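Thioredoxin (H-type,TRX-H) (Edwardsiella tarda, PDB 5ZF2) is a thioredoxin-fold, probably redox-active protein and T4SS effector that inhibits host ASK1-MAPK signalling cascades to promote pathogenesis during infection. Local coordinates at residues A[29-35]-A[73-77]. Residues are numbered along the deposited sequence; the frame is centred on the assembly and turned at random.
Sequences CPVCKRQ and QSTLI
Ser74 fits against the first two turns of helix 30-43, its CB packed against CG1 of Val31 (3.9 Å), SG of Cys32 and the amide of Gln35. A small side chain suits this place, where the backbones come close. The positive phi of Ser74 (68°) belongs to a G1 beta bulge that it forms with Thr75 opposite Val24. In classical thioredoxins this position, facing the CxxC motif, holds a cis-proline; here the Gln73-Ser74 peptide is trans.

Cys29 and Cys32 form such a motif at the helix start, as free thiols with their SG atoms 3.3 Å apart. A chi1 of 173° places SG of Cys29 beside its own carbonyl carbon, from where it accepts from N of Cys32 at 3.1 Å and caps the helix. In Cys32, chi1 of -68° sets SG anti to the carbonyl carbon and directs it to N of Ser74 at 3.5 Å, a van der Waals contact. Gln73 is long enough to reach across: its extended chain runs beside Cys29 and brings OE1 within 3.3 Å of that residue's CB.

Gln35 suits the inner side of the helix because its NE2 can donate to two backbone carbonyls. The stronger partner is O of Glu91; the bond to O of Ser74 (3.4 Å) is weak, as is that to a water which also donates to the Ser74 carbonyl. OE1 of Gln35 lies against CA of Ser74 at 3.4 Å, and CD1 of Leu76 packs near NE2 at 4.1 Å.

Beyond the contact, Leu76 packs on Leu97 and Phe100 of helix 94-102, Ser74 touches Ile89 of strand 83-89, and strand 75-80 runs antiparallel between strands 20-25 and 83-89.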
loop_
_atom_site.group_PDB
_atom_site.type_symbol
_atom_site.label_atom_id
_atom_site.label_comp_id
_atom_site.label_asym_id
_atom_site.label_seq_id
_atom_site.Cartn_x
_atom_site.Cartn_y
_atom_site.Cartn_z
ATOM N N CYS A 29 7.489 -12.305 6.638
ATOM C CA CYS A 29 8.497 -11.292 6.353
ATOM C C CYS A 29 8.676 -10.374 7.556
ATOM O O CYS A 29 7.729 -9.654 7.927
ATOM C CB CYS A 29 8.121 -10.482 5.123
ATOM S SG CYS A 29 9.244 -9.097 4.860
ATOM N N PRO A 30 9.859 -10.355 8.183
ATOM C CA PRO A 30 10.063 -9.452 9.326
ATOM C C PRO A 30 10.034 -7.992 8.929
ATOM O O PRO A 30 9.571 -7.149 9.709
ATOM C CB PRO A 30 11.444 -9.862 9.864
ATOM C CG PRO A 30 11.827 -11.115 9.122
ATOM C CD PRO A 30 11.085 -11.084 7.828
ATOM N N VAL A 31 10.467 -7.680 7.727
ATOM C CA VAL A 31 10.339 -6.324 7.271
ATOM C C VAL A 31 8.882 -5.929 7.133
ATOM O O VAL A 31 8.500 -4.903 7.620
ATOM C CB VAL A 31 11.170 -6.027 6.003
ATOM C CG1 VAL A 31 10.870 -4.630 5.484
ATOM C CG2 VAL A 31 12.651 -6.134 6.311
ATOM N N CYS A 32 8.078 -6.797 6.539
ATOM C CA CYS A 32 6.665 -6.526 6.366
ATOM C C CYS A 32 5.971 -6.282 7.670
ATOM O O CYS A 32 5.191 -5.401 7.777
ATOM C CB CYS A 32 5.950 -7.613 5.620
ATOM S SG CYS A 32 6.392 -7.762 3.912
ATOM N N LYS A 33 6.273 -7.125 8.637
ATOM C CA LYS A 33 5.761 -6.995 9.987
ATOM C C LYS A 33 6.077 -5.635 10.560
ATOM O O LYS A 33 5.213 -4.904 10.897
ATOM C CB LYS A 33 6.364 -8.097 10.848
ATOM C CG LYS A 33 5.459 -8.637 11.904
ATOM C CD LYS A 33 4.038 -8.656 11.447
ATOM C CE LYS A 33 3.215 -7.674 12.222
ATOM N NZ LYS A 33 1.834 -8.205 12.360
ATOM N N ARG A 34 7.339 -5.314 10.594
ATOM C CA ARG A 34 7.856 -4.023 10.940
ATOM C C ARG A 34 7.208 -2.811 10.246
ATOM O O ARG A 34 6.815 -1.893 10.878
ATOM C CB ARG A 34 9.323 -4.034 10.631
ATOM C CG ARG A 34 10.188 -3.155 11.487
ATOM C CD ARG A 34 11.519 -3.840 11.883
ATOM N NE ARG A 34 12.240 -4.590 10.835
ATOM C CZ ARG A 34 12.817 -5.782 11.011
ATOM N NH1 ARG A 34 12.736 -6.432 12.165
ATOM N NH2 ARG A 34 13.452 -6.361 10.020
ATOM N N GLN A 35 7.093 -2.846 8.940
ATOM C CA GLN A 35 6.299 -1.876 8.220
ATOM C C GLN A 35 4.885 -1.743 8.762
ATOM O O GLN A 35 4.469 -0.669 9.079
ATOM C CB GLN A 35 6.260 -2.189 6.727
ATOM C CG GLN A 35 7.480 -1.755 5.957
ATOM C CD GLN A 35 7.364 -2.035 4.492
ATOM O OE1 GLN A 35 6.685 -2.940 4.076
ATOM N NE2 GLN A 35 8.039 -1.264 3.712
ATOM N N GLN A 73 8.295 -8.595 -1.698
ATOM C CA GLN A 73 7.464 -8.215 -0.571
ATOM C C GLN A 73 8.006 -6.913 0.014
ATOM O O GLN A 73 9.136 -6.505 -0.266
ATOM C CB GLN A 73 7.466 -9.327 0.475
ATOM C CG GLN A 73 8.893 -9.684 0.921
ATOM C CD GLN A 73 9.038 -11.104 1.460
ATOM O OE1 GLN A 73 9.806 -11.350 2.395
ATOM N NE2 GLN A 73 8.306 -12.043 0.865
ATOM N N SER A 74 7.184 -6.258 0.827
ATOM C CA SER A 74 7.485 -4.956 1.424
ATOM C C SER A 74 7.522 -3.829 0.398
ATOM O O SER A 74 8.107 -2.771 0.667
ATOM C CB SER A 74 8.788 -4.980 2.243
ATOM O OG SER A 74 9.954 -4.975 1.409
ATOM N N THR A 75 6.878 -4.013 -0.760
ATOM C CA THR A 75 6.727 -2.942 -1.745
ATOM C C THR A 75 5.476 -2.140 -1.409
ATOM O O THR A 75 4.419 -2.724 -1.116
ATOM C CB THR A 75 6.606 -3.482 -3.179
ATOM O OG1 THR A 75 7.747 -4.278 -3.512
ATOM C CG2 THR A 75 6.511 -2.327 -4.178
ATOM N N LEU A 76 5.601 -0.809 -1.430
ATOM C CA LEU A 76 4.473 0.111 -1.258
ATOM C C LEU A 76 4.374 0.958 -2.514
ATOM O O LEU A 76 5.398 1.461 -3.011
ATOM C CB LEU A 76 4.661 1.039 -0.046
ATOM C CG LEU A 76 4.916 0.397 1.316
ATOM C CD1 LEU A 76 5.299 1.469 2.368
ATOM C CD2 LEU A 76 3.671 -0.346 1.732
ATOM N N ILE A 77 3.166 1.097 -3.039
ATOM C CA ILE A 77 2.932 1.900 -4.234
ATOM C C ILE A 77 1.813 2.880 -3.946
ATOM O O ILE A 77 0.715 2.473 -3.556
ATOM C CB ILE A 77 2.552 1.050 -5.452
ATOM C CG1 ILE A 77 3.552 -0.104 -5.628
ATOM C CG2 ILE A 77 2.461 1.991 -6.699
ATOM C CD1 ILE A 77 3.090 -1.153 -6.659
HETATM O O HOH W 1 8.717 0.220 1.190
#